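PDB 3AW8: phosphoribosylaminoimidazole carboxylase, ATPase subunit from Thermus thermophilus, which probably catalyses the ATP-dependent carboxylation of 5-aminoimidazole ribonucleotide with bicarbonate to N5-carboxyaminoimidazole ribonucleotide in purine biosynthesis. Local coordinates for residues F47-A57 / F67-L78; A185-F195 / E227-D238. All coordinates share one frame; numbering follows the deposited sequence.

Overall arrangement
Contact 1 comes first along the chain and is closed before contact 2 opens. It lies in the N-terminal pre-ATP-grasp domain, where the loop and helix 50-57 meet the turn and helix 72-81 beside the four-stranded parallel sheet. Contact 2 belongs to the ATP-grasp domain: helix 220-237 lies against the hairpin of strands 179-187 and 193-204 in the large antiparallel sheet. The two centres are 25 Å apart and the nearest atoms about 9 Å, without touching, and the contacts share neither helix nor sheet. Each is thus a helix packing of its own domain, away from the annotated nucleotide-binding residues, and neither is touched by the other subunit.

Contact 1 of 2, residues F47-A57 / F67-L78; sequences FLDEGALLRFA and FENVPVEAARRL
The Phe47 ring carries Val70 CG2 over the centre of one face, a CH-pi contact with the methyl 3.9 Å from the ring centroid. Phe67 turns its edge to Phe47 CE2, the two planes inclined at 40°. Beside the ring, Pro71 CD lies 3.6 Å from Phe47 CB. The Arg77 guanidinium has Leu54 CD2 over one face and Glu50 at its edge. There Arg77 NE donates to Glu50 OE1 at 2.6 Å, almost straight (175°) and in the guanidinium plane, using the anti lone pair of the oxygen, while the carboxylate stands nearly perpendicular, at 86°. The segments flank the parallel sheet of a Rossmann-like domain: helix 50-57 lies in the crossover from strand 41-44 to strand 62-65, and helix 72-81 follows that strand. Leu53 packs between the helices, whose axes approach to 10.7 Å, its CD1 3.9 Å from Ala74 CB and its branched end against both methyls of Leu78. With an alanine in place of Arg77, Glu50 would probably be left without its charged mate and Leu54 without the flat group it covers. Leu78 CD2 also meets the edge of the Phe56 ring, 4.0 Å from Phe56 CE1, and Leu28 of strand 25-29 touches Phe47, Leu53 and Phe56.

Contact 2 of 2, residues A185-F195 / E227-D238; sequences AVRGRTGEVAF and EAYALRAMEALD
An acidic side chain is laid along an aromatic ring: Glu227 passes over Phe195, its CB 4.0 Å from the ring centroid as a CH-pi contact over one face, and its carboxylate continues past the CG and CB side of the ring with the two planes 36° apart. Glu227 CG lies beside the backbone N (chi1 -65°) and the chain runs on extended, which carries the carboxylate from the helix out to the strand. OE2 of the same carboxylate accepts a weak hydrogen bond from Gln223, one turn earlier in the helix. The edge of the Phe195 ring meets the helix surface, with Ala230 CB 3.8 Å from Phe195 CE1 and Leu231 CG 4.0 Å from Phe195 CZ. Ala185 CB lies 4.0 Å from Ala230 CB. Met234 reaches from the helix to the side chains of both strands. Its SD lies 3.7 Å from Arg187 CB, and its CE methyl comes 3.5 Å from Phe195 CE1, obliquely to the ring. Arg187, stretched out from CG to NE, runs alongside Met234 and antiparallel to it, its CD 4.0 Å from Met234 CB. That places the guanidinium by the end of the helix, where NH2 gives a hydrogen bond to the carbonyl of Tyr239 and packs near the backbone of Asp238, the positive-phi residue of the Schellman motif that closes the helix. Helix 227-237 runs at 37° to strand 185-187, lying over an antiparallel hairpin, as helices cover the sheet in the alpha+beta subdomain of the ATP-grasp fold.

Contact 1 of 2, residues F47-A57 / F67-L78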
loop_
_atom_site.group_PDB
_atom_site.type_symbol
_atom_site.label_atom_id
_atom_site.label_comp_id
_atom_site.label_asym_id
_atom_site.label_seq_id
_atom_site.Cartn_x
_atom_site.Cartn_y
_atom_site.Cartn_z
ATOM N N PHE A 47 -10.450 17.787 21.015
ATOM C CA PHE A 47 -9.483 17.036 21.814
ATOM C C PHE A 47 -9.591 17.359 23.296
ATOM O O PHE A 47 -9.184 16.564 24.141
ATOM C CB PHE A 47 -8.057 17.319 21.338
ATOM C CG PHE A 47 -7.774 16.818 19.955
ATOM C CD1 PHE A 47 -7.776 15.453 19.682
ATOM C CD2 PHE A 47 -7.520 17.711 18.913
ATOM C CE1 PHE A 47 -7.530 14.984 18.395
ATOM C CE2 PHE A 47 -7.275 17.251 17.624
ATOM C CZ PHE A 47 -7.279 15.887 17.361
ATOM N N LEU A 48 -10.142 18.527 23.607
ATOM C CA LEU A 48 -10.295 18.928 24.992
ATOM C C LEU A 48 -11.685 18.628 25.541
ATOM O O LEU A 48 -12.012 19.011 26.666
ATOM C CB LEU A 48 -9.948 20.406 25.154
ATOM C CG LEU A 48 -8.464 20.651 24.870
ATOM C CD1 LEU A 48 -8.123 22.109 25.131
ATOM C CD2 LEU A 48 -7.613 19.718 25.735
ATOM N N ASP A 49 -12.495 17.944 24.736
ATOM C CA ASP A 49 -13.831 17.532 25.149
ATOM C C ASP A 49 -13.595 16.164 25.783
ATOM O O ASP A 49 -13.528 15.144 25.093
ATOM C CB ASP A 49 -14.755 17.415 23.934
ATOM C CG ASP A 49 -16.082 16.726 24.257
ATOM O OD1 ASP A 49 -16.960 16.707 23.364
ATOM O OD2 ASP A 49 -16.250 16.198 25.384
ATOM N N GLU A 50 -13.449 16.153 27.102
ATOM C CA GLU A 50 -13.172 14.927 27.835
ATOM C C GLU A 50 -14.134 13.803 27.476
ATOM O O GLU A 50 -13.733 12.640 27.409
ATOM C CB GLU A 50 -13.211 15.202 29.340
ATOM C CG GLU A 50 -12.385 14.242 30.165
ATOM C CD GLU A 50 -12.187 14.722 31.589
ATOM O OE1 GLU A 50 -11.303 14.169 32.276
ATOM O OE2 GLU A 50 -12.913 15.644 32.023
ATOM N N GLY A 51 -15.396 14.153 27.235
ATOM C CA GLY A 51 -16.386 13.149 26.885
ATOM C C GLY A 51 -16.003 12.398 25.623
ATOM O O GLY A 51 -15.956 11.166 25.606
ATOM N N ALA A 52 -15.718 13.147 24.562
ATOM C CA ALA A 52 -15.334 12.550 23.293
ATOM C C ALA A 52 -14.023 11.792 23.453
ATOM O O ALA A 52 -13.854 10.703 22.908
ATOM C CB ALA A 52 -15.195 13.631 22.240
ATOM N N LEU A 53 -13.105 12.364 24.223
ATOM C CA LEU A 53 -11.812 11.741 24.443
ATOM C C LEU A 53 -11.962 10.330 25.005
ATOM O O LEU A 53 -11.475 9.370 24.411
ATOM C CB LEU A 53 -10.971 12.587 25.403
ATOM C CG LEU A 53 -9.510 12.845 25.022
ATOM C CD1 LEU A 53 -8.703 13.094 26.267
ATOM C CD2 LEU A 53 -8.934 11.662 24.301
ATOM N N LEU A 54 -12.641 10.207 26.147
ATOM C CA LEU A 54 -12.843 8.910 26.803
ATOM C C LEU A 54 -13.694 7.925 25.992
ATOM O O LEU A 54 -13.459 6.715 26.026
ATOM C CB LEU A 54 -13.459 9.126 28.184
ATOM C CG LEU A 54 -12.602 10.009 29.101
ATOM C CD1 LEU A 54 -13.359 10.288 30.382
ATOM C CD2 LEU A 54 -11.265 9.329 29.398
ATOM N N ARG A 55 -14.680 8.448 25.269
ATOM C CA ARG A 55 -15.533 7.615 24.433
ATOM C C ARG A 55 -14.662 6.968 23.352
ATOM O O ARG A 55 -14.744 5.764 23.103
ATOM C CB ARG A 55 -16.626 8.468 23.790
ATOM C CG ARG A 55 -17.551 7.696 22.866
ATOM C CD ARG A 55 -18.775 8.511 22.450
ATOM N NE ARG A 55 -18.452 9.722 21.690
ATOM C CZ ARG A 55 -18.486 10.959 22.185
ATOM N NH1 ARG A 55 -18.177 11.992 21.410
ATOM N NH2 ARG A 55 -18.830 11.171 23.454
ATOM N N PHE A 56 -13.813 7.778 22.725
ATOM C CA PHE A 56 -12.911 7.305 21.680
ATOM C C PHE A 56 -11.872 6.312 22.218
ATOM O O PHE A 56 -11.420 5.417 21.504
ATOM C CB PHE A 56 -12.229 8.528 21.017
ATOM C CG PHE A 56 -10.791 8.304 20.606
ATOM C CD1 PHE A 56 -9.757 8.488 21.516
ATOM C CD2 PHE A 56 -10.476 7.894 19.308
ATOM C CE1 PHE A 56 -8.428 8.270 21.154
ATOM C CE2 PHE A 56 -9.144 7.670 18.929
ATOM C CZ PHE A 56 -8.115 7.860 19.861
ATOM N N ALA A 57 -11.510 6.444 23.486
ATOM C CA ALA A 57 -10.494 5.563 24.049
ATOM C C ALA A 57 -10.945 4.155 24.421
ATOM O O ALA A 57 -10.114 3.267 24.567
ATOM C CB ALA A 57 -9.850 6.231 25.251
ATOM N N PHE A 67 -1.576 14.335 14.615
ATOM C CA PHE A 67 -1.758 15.781 14.614
ATOM C C PHE A 67 -0.692 16.340 15.563
ATOM O O PHE A 67 -0.818 16.207 16.776
ATOM C CB PHE A 67 -3.164 16.074 15.125
ATOM C CG PHE A 67 -3.468 17.524 15.311
ATOM C CD1 PHE A 67 -4.520 17.912 16.130
ATOM C CD2 PHE A 67 -2.726 18.505 14.662
ATOM C CE1 PHE A 67 -4.836 19.251 16.305
ATOM C CE2 PHE A 67 -3.037 19.859 14.832
ATOM C CZ PHE A 67 -4.096 20.227 15.657
ATOM N N GLU A 68 0.349 16.970 15.018
ATOM C CA GLU A 68 1.457 17.488 15.839
ATOM C C GLU A 68 1.126 18.542 16.899
ATOM O O GLU A 68 1.868 18.699 17.876
ATOM C CB GLU A 68 2.583 18.038 14.951
ATOM C CG GLU A 68 3.952 18.037 15.650
ATOM C CD GLU A 68 5.018 18.825 14.897
ATOM O OE1 GLU A 68 4.961 18.864 13.646
ATOM O OE2 GLU A 68 5.920 19.397 15.558
ATOM N N ASN A 69 0.036 19.279 16.704
ATOM C CA ASN A 69 -0.341 20.292 17.672
ATOM C C ASN A 69 -1.457 19.831 18.588
ATOM O O ASN A 69 -2.113 20.646 19.239
ATOM C CB ASN A 69 -0.747 21.585 16.976
ATOM C CG ASN A 69 0.433 22.479 16.705
ATOM O OD1 ASN A 69 1.483 22.340 17.338
ATOM N ND2 ASN A 69 0.273 23.416 15.775
ATOM N N VAL A 70 -1.676 18.523 18.638
ATOM C CA VAL A 70 -2.706 17.984 19.505
ATOM C C VAL A 70 -2.398 18.441 20.930
ATOM O O VAL A 70 -1.234 18.462 21.342
ATOM C CB VAL A 70 -2.722 16.445 19.464
ATOM C CG1 VAL A 70 -1.434 15.883 20.068
ATOM C CG2 VAL A 70 -3.945 15.928 20.198
ATOM N N PRO A 71 -3.437 18.835 21.691
ATOM C CA PRO A 71 -3.272 19.293 23.076
ATOM C C PRO A 71 -2.608 18.204 23.897
ATOM O O PRO A 71 -3.144 17.110 24.009
ATOM C CB PRO A 71 -4.708 19.541 23.527
ATOM C CG PRO A 71 -5.384 19.959 22.266
ATOM C CD PRO A 71 -4.846 18.958 21.271
ATOM N N VAL A 72 -1.443 18.487 24.462
ATOM C CA VAL A 72 -0.750 17.482 25.261
ATOM C C VAL A 72 -1.631 17.025 26.430
ATOM O O VAL A 72 -1.445 15.939 26.983
ATOM C CB VAL A 72 0.583 18.024 25.806
ATOM C CG1 VAL A 72 0.321 19.042 26.888
ATOM C CG2 VAL A 72 1.429 16.881 26.331
ATOM N N GLU A 73 -2.593 17.861 26.802
ATOM C CA GLU A 73 -3.503 17.516 27.882
ATOM C C GLU A 73 -4.303 16.259 27.522
ATOM O O GLU A 73 -4.515 15.383 28.364
ATOM C CB GLU A 73 -4.472 18.671 28.156
ATOM C CG GLU A 73 -3.833 19.965 28.658
ATOM C CD GLU A 73 -3.197 20.796 27.553
ATOM O OE1 GLU A 73 -3.877 21.072 26.539
ATOM O OE2 GLU A 73 -2.022 21.191 27.706
ATOM N N ALA A 74 -4.753 16.179 26.270
ATOM C CA ALA A 74 -5.524 15.028 25.805
ATOM C C ALA A 74 -4.672 13.760 25.773
ATOM O O ALA A 74 -5.164 12.668 26.042
ATOM C CB ALA A 74 -6.102 15.301 24.425
ATOM N N ALA A 75 -3.392 13.902 25.451
ATOM C CA ALA A 75 -2.508 12.745 25.408
ATOM C C ALA A 75 -2.217 12.231 26.813
ATOM O O ALA A 75 -2.215 11.023 27.040
ATOM C CB ALA A 75 -1.205 13.099 24.704
ATOM N N ARG A 76 -1.964 13.144 27.751
ATOM C CA ARG A 76 -1.664 12.753 29.128
ATOM C C ARG A 76 -2.890 12.205 29.862
ATOM O O ARG A 76 -2.762 11.355 30.743
ATOM C CB ARG A 76 -1.057 13.930 29.905
ATOM C CG ARG A 76 0.396 14.219 29.534
ATOM C CD ARG A 76 0.983 15.369 30.342
ATOM N NE ARG A 76 2.347 15.713 29.930
ATOM C CZ ARG A 76 3.381 14.876 29.987
ATOM N NH1 ARG A 76 3.215 13.636 30.440
ATOM N NH2 ARG A 76 4.585 15.275 29.588
ATOM N N ARG A 77 -4.071 12.682 29.485
ATOM C CA ARG A 77 -5.309 12.225 30.099
ATOM C C ARG A 77 -5.531 10.736 29.847
ATOM O O ARG A 77 -6.041 10.022 30.708
ATOM C CB ARG A 77 -6.496 13.014 29.540
ATOM C CG ARG A 77 -7.855 12.546 30.052
ATOM C CD ARG A 77 -8.096 13.001 31.490
ATOM N NE ARG A 77 -9.363 12.498 32.014
ATOM C CZ ARG A 77 -9.557 11.249 32.424
ATOM N NH1 ARG A 77 -10.746 10.874 32.882
ATOM N NH2 ARG A 77 -8.557 10.376 32.393
ATOM N N LEU A 78 -5.148 10.271 28.664
ATOM C CA LEU A 78 -5.314 8.868 28.306
ATOM C C LEU A 78 -4.121 8.017 28.706
ATOM O O LEU A 78 -4.239 6.797 28.814
ATOM C CB LEU A 78 -5.531 8.736 26.798
ATOM C CG LEU A 78 -6.933 8.885 26.208
ATOM C CD1 LEU A 78 -7.695 9.992 26.886
ATOM C CD2 LEU A 78 -6.796 9.164 24.726
#

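Contact 2 of 2, residues A185-F195 / E227-D238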
loop_
_atom_site.group_PDB
_atom_site.type_symbol
_atom_site.label_atom_id
_atom_site.label_comp_id
_atom_site.label_asym_id
_atom_site.label_seq_id
_atom_site.Cartn_x
_atom_site.Cartn_y
_atom_site.Cartn_z
ATOM N N ALA A 185 13.707 8.534 11.917
ATOM C CA ALA A 185 14.250 7.453 12.726
ATOM C C ALA A 185 13.113 6.756 13.450
ATOM O O ALA A 185 12.041 7.330 13.642
ATOM C CB ALA A 185 15.262 7.999 13.738
ATOM N N VAL A 186 13.346 5.519 13.857
ATOM C CA VAL A 186 12.312 4.777 14.551
ATOM C C VAL A 186 12.875 3.885 15.649
ATOM O O VAL A 186 13.945 3.293 15.511
ATOM C CB VAL A 186 11.486 3.940 13.544
ATOM C CG1 VAL A 186 12.398 3.347 12.493
ATOM C CG2 VAL A 186 10.720 2.844 14.268
ATOM N N ARG A 187 12.143 3.807 16.752
ATOM C CA ARG A 187 12.547 2.993 17.880
ATOM C C ARG A 187 11.345 2.203 18.365
ATOM O O ARG A 187 10.332 2.780 18.763
ATOM C CB ARG A 187 13.085 3.888 19.003
ATOM C CG ARG A 187 13.571 3.143 20.243
ATOM C CD ARG A 187 14.275 4.094 21.212
ATOM N NE ARG A 187 14.679 3.423 22.447
ATOM C CZ ARG A 187 13.860 3.147 23.458
ATOM N NH1 ARG A 187 14.323 2.528 24.530
ATOM N NH2 ARG A 187 12.584 3.502 23.407
ATOM N N GLY A 188 11.464 0.879 18.314
ATOM C CA GLY A 188 10.390 0.011 18.754
ATOM C C GLY A 188 10.174 0.020 20.258
ATOM O O GLY A 188 10.961 0.581 21.021
ATOM N N ARG A 189 9.088 -0.610 20.684
ATOM C CA ARG A 189 8.743 -0.681 22.093
ATOM C C ARG A 189 9.775 -1.556 22.785
ATOM O O ARG A 189 10.022 -1.434 23.986
ATOM C CB ARG A 189 7.346 -1.284 22.246
ATOM C CG ARG A 189 6.720 -1.082 23.605
ATOM C CD ARG A 189 5.235 -1.402 23.568
ATOM N NE ARG A 189 4.976 -2.807 23.274
ATOM C CZ ARG A 189 3.785 -3.293 22.927
ATOM N NH1 ARG A 189 2.731 -2.485 22.825
ATOM N NH2 ARG A 189 3.644 -4.594 22.685
ATOM N N THR A 190 10.391 -2.430 22.000
ATOM C CA THR A 190 11.397 -3.355 22.496
ATOM C C THR A 190 12.744 -2.688 22.755
ATOM O O THR A 190 13.546 -3.179 23.546
ATOM C CB THR A 190 11.631 -4.460 21.485
ATOM O OG1 THR A 190 12.146 -3.877 20.277
ATOM C CG2 THR A 190 10.326 -5.191 21.188
ATOM N N GLY A 191 12.995 -1.582 22.068
ATOM C CA GLY A 191 14.253 -0.888 22.229
ATOM C C GLY A 191 15.022 -0.890 20.923
ATOM O O GLY A 191 15.964 -0.116 20.744
ATOM N N GLU A 192 14.627 -1.767 20.003
ATOM C CA GLU A 192 15.290 -1.842 18.702
ATOM C C GLU A 192 15.144 -0.503 17.994
ATOM O O GLU A 192 14.206 0.244 18.268
ATOM C CB GLU A 192 14.666 -2.951 17.850
ATOM C CG GLU A 192 15.070 -2.927 16.378
ATOM C CD GLU A 192 14.364 -4.008 15.574
ATOM O OE1 GLU A 192 13.347 -4.542 16.073
ATOM O OE2 GLU A 192 14.810 -4.317 14.447
ATOM N N VAL A 193 16.069 -0.194 17.094
ATOM C CA VAL A 193 16.009 1.066 16.362
ATOM C C VAL A 193 16.311 0.851 14.886
ATOM O O VAL A 193 16.733 -0.235 14.480
ATOM C CB VAL A 193 17.005 2.112 16.929
ATOM C CG1 VAL A 193 16.732 2.348 18.410
ATOM C CG2 VAL A 193 18.433 1.650 16.702
ATOM N N ALA A 194 16.089 1.894 14.089
ATOM C CA ALA A 194 16.319 1.842 12.649
ATOM C C ALA A 194 16.374 3.265 12.117
ATOM O O ALA A 194 15.796 4.166 12.718
ATOM C CB ALA A 194 15.199 1.074 11.976
ATOM N N PHE A 195 17.057 3.467 10.994
ATOM C CA PHE A 195 17.187 4.806 10.422
ATOM C C PHE A 195 17.019 4.790 8.908
ATOM O O PHE A 195 17.491 3.868 8.234
ATOM C CB PHE A 195 18.561 5.387 10.781
ATOM C CG PHE A 195 18.863 5.347 12.254
ATOM C CD1 PHE A 195 18.597 6.446 13.065
ATOM C CD2 PHE A 195 19.338 4.179 12.847
ATOM C CE1 PHE A 195 18.795 6.378 14.444
ATOM C CE2 PHE A 195 19.534 4.105 14.222
ATOM C CZ PHE A 195 19.261 5.205 15.023
ATOM N N GLU A 227 22.198 9.943 12.333
ATOM C CA GLU A 227 21.700 8.803 13.080
ATOM C C GLU A 227 22.128 8.873 14.539
ATOM O O GLU A 227 21.364 8.515 15.437
ATOM C CB GLU A 227 22.190 7.504 12.440
ATOM C CG GLU A 227 21.642 7.280 11.042
ATOM C CD GLU A 227 21.952 5.898 10.503
ATOM O OE1 GLU A 227 21.656 4.915 11.208
ATOM O OE2 GLU A 227 22.484 5.789 9.377
ATOM N N ALA A 228 23.348 9.346 14.771
ATOM C CA ALA A 228 23.884 9.468 16.119
ATOM C C ALA A 228 23.054 10.466 16.928
ATOM O O ALA A 228 22.649 10.189 18.064
ATOM C CB ALA A 228 25.329 9.913 16.055
ATOM N N TYR A 229 22.802 11.632 16.342
ATOM C CA TYR A 229 22.004 12.640 17.020
ATOM C C TYR A 229 20.614 12.060 17.298
ATOM O O TYR A 229 20.048 12.253 18.377
ATOM C CB TYR A 229 21.858 13.892 16.147
ATOM C CG TYR A 229 23.156 14.593 15.795
ATOM C CD1 TYR A 229 24.120 14.856 16.767
ATOM C CD2 TYR A 229 23.387 15.053 14.502
ATOM C CE1 TYR A 229 25.281 15.567 16.463
ATOM C CE2 TYR A 229 24.545 15.767 14.185
ATOM C CZ TYR A 229 25.487 16.024 15.171
ATOM O OH TYR A 229 26.613 16.761 14.873
ATOM N N ALA A 230 20.077 11.337 16.321
ATOM C CA ALA A 230 18.751 10.745 16.442
ATOM C C ALA A 230 18.663 9.709 17.552
ATOM O O ALA A 230 17.663 9.643 18.268
ATOM C CB ALA A 230 18.342 10.124 15.122
ATOM N N LEU A 231 19.707 8.900 17.692
ATOM C CA LEU A 231 19.729 7.866 18.717
ATOM C C LEU A 231 19.695 8.520 20.094
ATOM O O LEU A 231 18.990 8.069 21.009
ATOM C CB LEU A 231 20.995 7.019 18.583
ATOM C CG LEU A 231 20.834 5.505 18.734
ATOM C CD1 LEU A 231 22.206 4.862 18.719
ATOM C CD2 LEU A 231 20.103 5.171 20.018
ATOM N N ARG A 232 20.462 9.594 20.238
ATOM C CA ARG A 232 20.515 10.295 21.505
ATOM C C ARG A 232 19.140 10.827 21.887
ATOM O O ARG A 232 18.687 10.649 23.017
ATOM C CB ARG A 232 21.545 11.431 21.438
ATOM C CG ARG A 232 22.989 10.928 21.400
ATOM C CD ARG A 232 23.956 11.898 22.092
ATOM N NE ARG A 232 24.497 12.919 21.195
ATOM C CZ ARG A 232 25.421 12.683 20.267
ATOM N NH1 ARG A 232 25.916 11.458 20.108
ATOM N NH2 ARG A 232 25.850 13.675 19.496
ATOM N N ALA A 233 18.470 11.461 20.935
ATOM C CA ALA A 233 17.147 12.018 21.180
ATOM C C ALA A 233 16.121 10.950 21.563
ATOM O O ALA A 233 15.414 11.091 22.568
ATOM C CB ALA A 233 16.671 12.784 19.952
ATOM N N MET A 234 16.040 9.883 20.773
ATOM C CA MET A 234 15.079 8.815 21.046
ATOM C C MET A 234 15.256 8.152 22.412
ATOM O O MET A 234 14.279 7.930 23.129
ATOM C CB MET A 234 15.133 7.748 19.946
ATOM C CG MET A 234 14.661 8.231 18.584
ATOM S SD MET A 234 14.524 6.888 17.393
ATOM C CE MET A 234 16.122 6.930 16.606
ATOM N N GLU A 235 16.497 7.835 22.775
ATOM C CA GLU A 235 16.765 7.192 24.058
ATOM C C GLU A 235 16.546 8.147 25.217
ATOM O O GLU A 235 16.100 7.745 26.289
ATOM C CB GLU A 235 18.184 6.642 24.084
ATOM C CG GLU A 235 18.430 5.651 22.968
ATOM C CD GLU A 235 19.684 4.838 23.169
ATOM O OE1 GLU A 235 20.775 5.442 23.274
ATOM O OE2 GLU A 235 19.572 3.592 23.217
ATOM N N ALA A 236 16.851 9.418 24.998
ATOM C CA ALA A 236 16.656 10.423 26.026
ATOM C C ALA A 236 15.174 10.548 26.364
ATOM O O ALA A 236 14.815 10.818 27.506
ATOM C CB ALA A 236 17.189 11.769 25.551
ATOM N N LEU A 237 14.315 10.348 25.366
ATOM C CA LEU A 237 12.869 10.468 25.551
ATOM C C LEU A 237 12.146 9.140 25.710
ATOM O O LEU A 237 10.934 9.125 25.923
ATOM C CB LEU A 237 12.248 11.193 24.356
ATOM C CG LEU A 237 12.546 12.664 24.073
ATOM C CD1 LEU A 237 12.277 12.956 22.602
ATOM C CD2 LEU A 237 11.696 13.543 24.972
ATOM N N ASP A 238 12.873 8.030 25.610
ATOM C CA ASP A 238 12.239 6.714 25.694
ATOM C C ASP A 238 11.212 6.674 24.571
ATOM O O ASP A 238 10.077 6.226 24.738
ATOM C CB ASP A 238 11.544 6.529 27.041
ATOM C CG ASP A 238 12.366 5.700 28.002
ATOM O OD1 ASP A 238 13.447 6.167 28.440
ATOM O OD2 ASP A 238 11.931 4.569 28.305
#